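Local coordinates for A197 (PDB 2C0N), which is probably a glycosyltransferase of an archaeal virus, with the GT-A fold, transferring a sugar to an acceptor not yet identified, at residues A[1-7]-A[54-60]; A[7-13]-A[60-64]; A[83-89]-A[119-124]. One frame throughout, in Å; residues are numbered along the deposited sequence.

Contact 1 (A[1-7]-A[54-60]); sequences MRTLFFI and YDTLAFL. With SO4 (sulfate ion), chain D.
The entry into this parallel strand pair is unusual: Arg2 O accepts two successive amides, Asp55 N at 2.8 Å and Thr56 N at 3.2 Å. The Asp55 side chain completes the junction, with Arg2 N donating to Asp55 OD2 at 2.8 Å. Beyond it, strands 3-7 and 56-60 run parallel, their axes 4.6 Å apart at closest approach and crossing at -30°. Thr3 pairs with Thr56, Leu4 with Leu57, Phe5 with Ala58 and Phe6 with Phe59. The ladder continues through Leu4 N to Thr56 O (3.0 Å), Ala58 N to Leu4 O (2.9 Å), Phe6 N to Ala58 O (2.7 Å) and Leu60 N to Phe6 O (3.1 Å). One face carries Thr3, Phe5, Thr56 and Ala58. Phe5 (m) lays its ring over Ala58 CB, a CH-pi contact of 3.7 Å to the ring centroid. The other face carries Leu4, Leu57, Phe6 and Phe59, with Phe6 CD1 3.7 Å from Leu57 CD2. It is covered by helix 37-50. Leu4 CD2 sits over the Tyr54 ring, 4.3 Å from its centroid. Tyr54 OH and Arg2 NH1 both reach Glu27, and Tyr54 OH also bonds His198 N of the second subunit, in the C-terminal histidine tag. Arg2 NE donates to sulfate O4 at 3.2 Å and Arg2 NH2 to sulfate O3 at 2.9 Å; the ion is probably from the crystallisation liquor. Helix 71-80 packs against Met1 and Thr56 on the Phe5 side. Parallel strands with helices on both faces, joined through intervening helices, are typical of the Rossmann-like core of GT-A glycosyltransferases.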
# COMPACT_ATOMS: atom_id res chain seq x y z
N MSE A 1 -11.41 -13.38 18.99
CA MSE A 1 -11.66 -13.54 17.55
C MSE A 1 -10.49 -12.96 16.77
O MSE A 1 -10.05 -11.84 17.06
CB MSE A 1 -12.94 -12.81 17.16
CG MSE A 1 -13.34 -13.03 15.72
SE MSE A 1 -14.86 -11.99 15.15
CE MSE A 1 -14.14 -10.20 15.14
N ARG A 2 -10.00 -13.73 15.79
CA ARG A 2 -8.91 -13.30 14.94
C ARG A 2 -9.37 -13.23 13.49
O ARG A 2 -9.86 -14.21 12.93
CB ARG A 2 -7.70 -14.21 15.06
CG ARG A 2 -6.48 -13.59 14.40
CD ARG A 2 -5.19 -14.20 14.81
NE ARG A 2 -4.92 -13.91 16.20
CZ ARG A 2 -4.48 -12.76 16.70
NH1 ARG A 2 -4.20 -11.71 15.93
NH2 ARG A 2 -4.31 -12.65 18.01
N THR A 3 -9.17 -12.07 12.89
CA THR A 3 -9.72 -11.74 11.59
C THR A 3 -8.60 -11.57 10.58
O THR A 3 -7.60 -10.87 10.85
CB THR A 3 -10.52 -10.44 11.70
OG1 THR A 3 -11.53 -10.62 12.70
CG2 THR A 3 -11.16 -10.06 10.39
N LEU A 4 -8.79 -12.19 9.43
CA LEU A 4 -7.92 -12.05 8.30
C LEU A 4 -8.68 -11.29 7.20
O LEU A 4 -9.72 -11.76 6.69
CB LEU A 4 -7.46 -13.40 7.78
CG LEU A 4 -6.36 -13.40 6.72
CD1 LEU A 4 -5.18 -12.57 7.17
CD2 LEU A 4 -5.94 -14.80 6.46
N PHE A 5 -8.15 -10.11 6.87
CA PHE A 5 -8.74 -9.27 5.84
C PHE A 5 -8.26 -9.68 4.44
O PHE A 5 -7.08 -9.81 4.21
CB PHE A 5 -8.40 -7.80 6.07
CG PHE A 5 -9.21 -7.17 7.15
CD1 PHE A 5 -8.96 -7.49 8.48
CD2 PHE A 5 -10.22 -6.28 6.86
CE1 PHE A 5 -9.72 -6.92 9.48
CE2 PHE A 5 -10.98 -5.71 7.85
CZ PHE A 5 -10.71 -6.04 9.18
N PHE A 6 -9.18 -9.83 3.51
CA PHE A 6 -8.82 -10.11 2.13
C PHE A 6 -9.31 -8.93 1.33
O PHE A 6 -10.49 -8.58 1.36
CB PHE A 6 -9.46 -11.40 1.64
CG PHE A 6 -8.79 -12.64 2.20
CD1 PHE A 6 -9.12 -13.11 3.44
CD2 PHE A 6 -7.80 -13.29 1.48
CE1 PHE A 6 -8.49 -14.23 3.97
CE2 PHE A 6 -7.17 -14.40 1.99
CZ PHE A 6 -7.50 -14.87 3.22
N ILE A 7 -8.37 -8.30 0.62
CA ILE A 7 -8.61 -7.07 -0.08
C ILE A 7 -8.41 -7.30 -1.59
O ILE A 7 -7.28 -7.36 -2.04
CB ILE A 7 -7.67 -5.96 0.45
CG1 ILE A 7 -7.91 -5.72 1.95
CG2 ILE A 7 -7.82 -4.69 -0.47
CD1 ILE A 7 -6.75 -5.01 2.72
N TYR A 54 -7.19 -18.23 11.97
CA TYR A 54 -8.09 -17.13 11.70
C TYR A 54 -9.51 -17.63 11.77
O TYR A 54 -9.81 -18.68 11.22
CB TYR A 54 -7.74 -16.47 10.36
CG TYR A 54 -6.34 -15.90 10.44
CD1 TYR A 54 -5.27 -16.66 10.05
CD2 TYR A 54 -6.09 -14.65 10.98
CE1 TYR A 54 -3.96 -16.17 10.16
CE2 TYR A 54 -4.79 -14.16 11.11
CZ TYR A 54 -3.73 -14.92 10.69
OH TYR A 54 -2.41 -14.46 10.82
N ASP A 55 -10.35 -16.88 12.48
CA ASP A 55 -11.72 -17.28 12.82
C ASP A 55 -12.70 -16.64 11.86
O ASP A 55 -13.82 -17.11 11.71
CB ASP A 55 -12.11 -16.76 14.20
CG ASP A 55 -11.18 -17.24 15.30
OD1 ASP A 55 -10.91 -18.44 15.36
OD2 ASP A 55 -10.75 -16.38 16.10
N THR A 56 -12.30 -15.49 11.31
CA THR A 56 -13.17 -14.64 10.55
C THR A 56 -12.47 -14.19 9.28
O THR A 56 -11.33 -13.75 9.32
CB THR A 56 -13.63 -13.44 11.41
OG1 THR A 56 -14.34 -13.94 12.57
CG2 THR A 56 -14.56 -12.52 10.64
N LEU A 57 -13.15 -14.33 8.17
CA LEU A 57 -12.69 -13.81 6.88
C LEU A 57 -13.41 -12.49 6.71
O LEU A 57 -14.65 -12.47 6.63
CB LEU A 57 -13.08 -14.76 5.76
CG LEU A 57 -12.36 -14.60 4.40
CD1 LEU A 57 -12.70 -15.74 3.49
CD2 LEU A 57 -12.77 -13.33 3.74
N ALA A 58 -12.64 -11.40 6.65
CA ALA A 58 -13.20 -10.09 6.37
C ALA A 58 -12.85 -9.72 4.94
O ALA A 58 -11.66 -9.69 4.60
CB ALA A 58 -12.64 -9.07 7.31
N PHE A 59 -13.86 -9.49 4.09
CA PHE A 59 -13.62 -8.87 2.77
C PHE A 59 -13.73 -7.36 2.88
O PHE A 59 -14.71 -6.85 3.46
CB PHE A 59 -14.68 -9.34 1.78
CG PHE A 59 -14.42 -10.69 1.20
CD1 PHE A 59 -13.24 -10.95 0.54
CD2 PHE A 59 -15.38 -11.67 1.26
CE1 PHE A 59 -13.01 -12.18 -0.05
CE2 PHE A 59 -15.13 -12.92 0.68
CZ PHE A 59 -13.96 -13.16 0.04
N LEU A 60 -12.73 -6.68 2.34
CA LEU A 60 -12.65 -5.24 2.29
C LEU A 60 -12.18 -4.85 0.93
O LEU A 60 -11.07 -5.21 0.55
CB LEU A 60 -11.69 -4.70 3.37
CG LEU A 60 -11.64 -3.19 3.59
CD1 LEU A 60 -12.95 -2.67 4.06
CD2 LEU A 60 -10.56 -2.88 4.62
S SO4 D . -6.99 -15.14 19.28
O1 SO4 D . -7.51 -15.97 20.36
O2 SO4 D . -8.11 -14.42 18.73
O3 SO4 D . -5.99 -14.24 19.82
O4 SO4 D . -6.38 -15.94 18.22

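Contact 2 (A[7-13]-A[60-64]); sequences IPSMGSV and LDEDV
Segment 7-13 leaves its strand after Pro8, turns through Ser9 to Gly11 and re-enters a strand at Ser12. Segment 60-64 leaves its own strand at Leu60 and makes a type I turn from Asp61 to Val64 (Val64 N to Asp61 O, 3.0 Å). CA atoms lie 5.0 Å apart at Ile7 and Leu60, and 5.7 Å apart at Ser9 and Glu62. No direct hydrogen bond crosses. Ser9 OG accepts Gly11 N at 3.0 Å, an ST turn, and also bonds Leu31 O.

Asp61-Glu62-Asp63 matches the DXD motif of GT-A glycosyltransferases, which usually helps bind a divalent metal and the nucleotide sugar. No metal is seen at it; the nickel is bound by His198 and His200. Glu62 points toward segment 7-13. With chi1 t and chi2 m, Glu62 CG lies 3.4 Å from Ser12 O and Glu62 OE2 3.3 Å from Val13 CA. Water 1 joins Pro8 O (2.5 Å) to Glu62 N (2.9 Å). Water 2 joins Ser12 OG (2.7 Å) to Glu62 OE2 (2.8 Å). Water thus replaces the direct bond once strands 3-8 and 56-60 end, while the Glu62 carboxylate, salt-bridged to Arg14, turns to strand 12-14 beside the subunit interface.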
# COMPACT_ATOMS: atom_id res chain seq x y z
N ILE A 7 -8.37 -8.30 0.62
CA ILE A 7 -8.61 -7.07 -0.08
C ILE A 7 -8.41 -7.30 -1.59
O ILE A 7 -7.28 -7.36 -2.04
CB ILE A 7 -7.67 -5.96 0.45
CG1 ILE A 7 -7.91 -5.72 1.95
CG2 ILE A 7 -7.82 -4.69 -0.47
CD1 ILE A 7 -6.75 -5.01 2.72
N PRO A 8 -9.50 -7.44 -2.38
CA PRO A 8 -9.39 -7.60 -3.84
C PRO A 8 -8.84 -6.31 -4.42
O PRO A 8 -9.39 -5.25 -4.14
CB PRO A 8 -10.84 -7.81 -4.28
CG PRO A 8 -11.59 -8.11 -3.10
CD PRO A 8 -10.90 -7.54 -1.93
N SER A 9 -7.72 -6.37 -5.11
CA SER A 9 -7.20 -5.15 -5.74
C SER A 9 -7.06 -5.27 -7.23
O SER A 9 -7.18 -6.37 -7.79
CB SER A 9 -5.86 -4.79 -5.11
OG SER A 9 -4.85 -5.46 -5.77
N MSE A 10 -6.73 -4.14 -7.86
CA MSE A 10 -6.30 -4.08 -9.26
C MSE A 10 -4.79 -3.88 -9.40
O MSE A 10 -4.29 -3.56 -10.48
CB MSE A 10 -7.09 -3.01 -10.01
CG MSE A 10 -8.58 -3.15 -9.77
SE MSE A 10 -9.21 -4.50 -10.96
CE MSE A 10 -9.44 -3.42 -12.49
N GLY A 11 -4.06 -4.14 -8.30
CA GLY A 11 -2.61 -4.09 -8.29
C GLY A 11 -2.01 -2.92 -7.51
O GLY A 11 -0.78 -2.80 -7.41
N SER A 12 -2.85 -2.07 -6.96
CA SER A 12 -2.36 -1.02 -6.08
C SER A 12 -3.33 -0.81 -4.94
O SER A 12 -4.52 -1.21 -5.04
CB SER A 12 -2.14 0.26 -6.84
OG SER A 12 -3.37 0.82 -7.23
N VAL A 13 -2.83 -0.15 -3.88
CA VAL A 13 -3.66 0.22 -2.74
C VAL A 13 -3.52 1.73 -2.48
O VAL A 13 -2.41 2.25 -2.33
CB VAL A 13 -3.26 -0.55 -1.49
CG1 VAL A 13 -4.14 -0.21 -0.32
CG2 VAL A 13 -3.39 -2.06 -1.76
N LEU A 60 -12.73 -6.68 2.34
CA LEU A 60 -12.65 -5.24 2.29
C LEU A 60 -12.18 -4.85 0.93
O LEU A 60 -11.07 -5.21 0.55
CB LEU A 60 -11.69 -4.70 3.37
CG LEU A 60 -11.64 -3.19 3.59
CD1 LEU A 60 -12.95 -2.67 4.06
CD2 LEU A 60 -10.56 -2.88 4.62
N ASP A 61 -13.06 -4.17 0.15
CA ASP A 61 -12.70 -3.71 -1.18
C ASP A 61 -11.60 -2.68 -1.01
O ASP A 61 -11.54 -1.98 0.00
CB ASP A 61 -13.89 -3.09 -1.90
CG ASP A 61 -14.83 -4.13 -2.49
OD1 ASP A 61 -14.49 -5.34 -2.57
OD2 ASP A 61 -15.91 -3.70 -2.88
N GLU A 62 -10.69 -2.64 -1.97
CA GLU A 62 -9.54 -1.74 -1.89
C GLU A 62 -9.93 -0.24 -1.87
O GLU A 62 -9.14 0.62 -1.51
CB GLU A 62 -8.57 -2.04 -3.02
CG GLU A 62 -7.33 -1.17 -3.08
CD GLU A 62 -7.52 0.13 -3.85
OE1 GLU A 62 -8.45 0.18 -4.69
OE2 GLU A 62 -6.77 1.11 -3.60
N ASP A 63 -11.15 0.08 -2.29
CA ASP A 63 -11.63 1.46 -2.20
C ASP A 63 -12.57 1.72 -1.01
O ASP A 63 -13.22 2.75 -0.95
CB ASP A 63 -12.28 1.92 -3.53
CG ASP A 63 -13.34 0.98 -4.04
OD1 ASP A 63 -13.71 0.04 -3.32
OD2 ASP A 63 -13.80 1.20 -5.23
N VAL A 64 -12.62 0.79 -0.08
CA VAL A 64 -13.44 0.95 1.11
C VAL A 64 -12.52 1.07 2.34
O VAL A 64 -11.69 0.20 2.58
CB VAL A 64 -14.44 -0.23 1.24
CG1 VAL A 64 -15.19 -0.16 2.57
CG2 VAL A 64 -15.42 -0.26 0.06
O HOH W 1 -11.61 -4.08 -4.37
O HOH W 2 -5.41 2.06 -5.89

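Contact 3 (A[83-89]-A[119-124]); sequences DVVCGYY and GFTFIK
Strands 84-88 and 120-124 run antiparallel, at 169°, with their axes 4.7 Å apart at closest approach. Val85 and Phe122 form the hydrogen-bonded pair: Val85 N to Phe122 O and Phe122 N to Val85 O are both 2.9 Å. Val84 with Ile123 and Cys86 with Thr121 are non-hydrogen-bonded pairs. Gly87 N donates to Phe120 O at 2.8 Å, and Lys124 N to Asp83 O at 3.1 Å. Water 3 donates to Gly87 O (2.8 Å) and Phe120 O (3.3 Å); Gly87 O has a second donor in Ser98. The outward backbone groups are also used. Thr121 O and Ile123 N probably bond Phe59 N and Leu57 O. The backbones of Val84 and Cys86 bond Tyr163, and Cys86 also Leu165, in strand 162-173. Strand 120-124 is antiparallel to both neighbours, 84-88 and 56-60: it is the reversed strand in the largely parallel core of the GT-A sheet. Phe120 and Thr121 form a classic beta bulge opposite Phe59. Phe120 N donates to Thr121 OG1 at 3.2 Å.

Val85 and Phe122 (m) share a face covered by helix 71-80. Gly87 makes room for the Phe120 ring (chi1 t), since a CB there would clash with Phe120 CD2. Tyr89 (p) turns its ring edge to Phe120 CB, 3.7 Å from Tyr89 CE1. Water 4 links Tyr89 OH (2.7 Å) with Gly119 N (2.9 Å). Asp83 OD2 accepts Arg161 N, and Lys124 NZ bonds Phe78 O.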
# COMPACT_ATOMS: atom_id res chain seq x y z
N ASP A 83 -24.08 -15.57 10.65
CA ASP A 83 -22.99 -16.05 9.82
C ASP A 83 -22.16 -14.94 9.20
O ASP A 83 -20.96 -15.11 8.91
CB ASP A 83 -23.56 -16.96 8.71
CG ASP A 83 -24.33 -18.12 9.24
OD1 ASP A 83 -23.75 -18.85 10.06
OD2 ASP A 83 -25.52 -18.32 8.86
N VAL A 84 -22.79 -13.81 8.92
CA VAL A 84 -22.15 -12.73 8.17
C VAL A 84 -22.58 -11.43 8.83
O VAL A 84 -23.76 -11.27 9.17
CB VAL A 84 -22.62 -12.71 6.72
CG1 VAL A 84 -22.11 -11.47 5.98
CG2 VAL A 84 -22.22 -14.00 6.02
N VAL A 85 -21.61 -10.56 9.04
CA VAL A 85 -21.87 -9.23 9.59
C VAL A 85 -21.40 -8.19 8.54
O VAL A 85 -20.26 -8.24 8.08
CB VAL A 85 -21.15 -9.06 10.92
CG1 VAL A 85 -21.35 -7.68 11.44
CG2 VAL A 85 -21.67 -10.08 11.94
N CYS A 86 -22.31 -7.29 8.18
CA CYS A 86 -22.11 -6.32 7.07
C CYS A 86 -21.89 -4.92 7.62
O CYS A 86 -22.55 -4.52 8.55
CB CYS A 86 -23.35 -6.24 6.22
SG CYS A 86 -23.85 -7.82 5.57
N GLY A 87 -20.93 -4.22 7.02
CA GLY A 87 -20.73 -2.81 7.28
C GLY A 87 -21.28 -1.89 6.18
O GLY A 87 -21.60 -2.31 5.03
N TYR A 88 -21.35 -0.63 6.52
CA TYR A 88 -21.94 0.36 5.65
C TYR A 88 -20.98 1.27 4.99
O TYR A 88 -20.14 1.87 5.64
CB TYR A 88 -22.89 1.25 6.46
CG TYR A 88 -24.22 0.63 6.76
CD1 TYR A 88 -25.31 0.77 5.86
CD2 TYR A 88 -24.42 -0.07 7.91
CE1 TYR A 88 -26.52 0.21 6.11
CE2 TYR A 88 -25.66 -0.62 8.20
CZ TYR A 88 -26.71 -0.49 7.30
OH TYR A 88 -27.94 -1.01 7.58
N TYR A 89 -21.15 1.40 3.69
CA TYR A 89 -20.61 2.49 2.90
C TYR A 89 -21.61 2.82 1.78
O TYR A 89 -22.47 1.99 1.41
CB TYR A 89 -19.24 2.13 2.36
CG TYR A 89 -19.22 0.90 1.49
CD1 TYR A 89 -19.00 -0.35 2.05
CD2 TYR A 89 -19.38 0.99 0.12
CE1 TYR A 89 -18.99 -1.49 1.26
CE2 TYR A 89 -19.37 -0.17 -0.68
CZ TYR A 89 -19.16 -1.39 -0.08
OH TYR A 89 -19.15 -2.54 -0.81
N GLY A 119 -17.98 -5.83 0.12
CA GLY A 119 -16.91 -4.88 0.23
C GLY A 119 -16.52 -4.47 1.63
O GLY A 119 -15.59 -3.71 1.79
N PHE A 120 -17.27 -4.92 2.63
CA PHE A 120 -17.01 -4.55 4.03
C PHE A 120 -17.78 -5.53 4.86
O PHE A 120 -18.86 -5.23 5.42
CB PHE A 120 -17.49 -3.11 4.28
CG PHE A 120 -17.12 -2.55 5.63
CD1 PHE A 120 -16.17 -3.14 6.44
CD2 PHE A 120 -17.74 -1.41 6.07
CE1 PHE A 120 -15.85 -2.59 7.68
CE2 PHE A 120 -17.43 -0.86 7.31
CZ PHE A 120 -16.46 -1.45 8.09
N THR A 121 -17.26 -6.74 4.94
CA THR A 121 -18.10 -7.87 5.27
C THR A 121 -17.29 -8.90 6.03
O THR A 121 -16.23 -9.31 5.57
CB THR A 121 -18.64 -8.52 4.00
OG1 THR A 121 -19.16 -7.52 3.11
CG2 THR A 121 -19.69 -9.53 4.29
N PHE A 122 -17.80 -9.36 7.17
CA PHE A 122 -17.13 -10.30 8.02
C PHE A 122 -17.89 -11.61 7.96
O PHE A 122 -19.09 -11.63 8.14
CB PHE A 122 -17.14 -9.78 9.46
CG PHE A 122 -16.41 -8.46 9.64
CD1 PHE A 122 -17.02 -7.26 9.29
CD2 PHE A 122 -15.11 -8.43 10.10
CE1 PHE A 122 -16.36 -6.05 9.42
CE2 PHE A 122 -14.44 -7.24 10.22
CZ PHE A 122 -15.08 -6.03 9.87
N ILE A 123 -17.18 -12.71 7.70
CA ILE A 123 -17.82 -14.01 7.54
C ILE A 123 -17.15 -15.02 8.46
O ILE A 123 -15.96 -15.21 8.43
CB ILE A 123 -17.77 -14.52 6.09
CG1 ILE A 123 -18.12 -13.39 5.10
CG2 ILE A 123 -18.62 -15.74 5.96
CD1 ILE A 123 -18.02 -13.81 3.64
N LYS A 124 -17.95 -15.72 9.26
CA LYS A 124 -17.34 -16.65 10.20
C LYS A 124 -16.93 -17.99 9.59
O LYS A 124 -17.60 -18.54 8.69
CB LYS A 124 -18.22 -16.85 11.44
CG LYS A 124 -19.45 -17.67 11.31
CD LYS A 124 -20.16 -17.72 12.66
CE LYS A 124 -21.43 -18.51 12.66
NZ LYS A 124 -22.27 -18.32 13.91
O HOH W 3 -21.09 -4.29 3.18
O HOH W 4 -20.47 -4.43 0.52

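Overall arrangement
From the N terminus, strand 3-8 runs straight into the turn at 9-11. The chain then passes through helix 15-23, strand 28-31, which pairs with 3-8, and helix 37-50 before returning as strand 56-60. Contact 1 closes this loop of 46 residues. Contact 2 crosses it, because its segments alternate with those of contact 1 and share Ile7 and Leu60. It joins the chain just beyond both strands. Contact 3 follows in series and closes a 29-residue loop without helix. Strands 56-60 and 120-124 are neighbours, so contacts 1 and 3 combine into one continuous sheet. Gly119 meets Asp61 where contacts 2 and 3 touch. Contacts 1 and 2 also reach the second subunit.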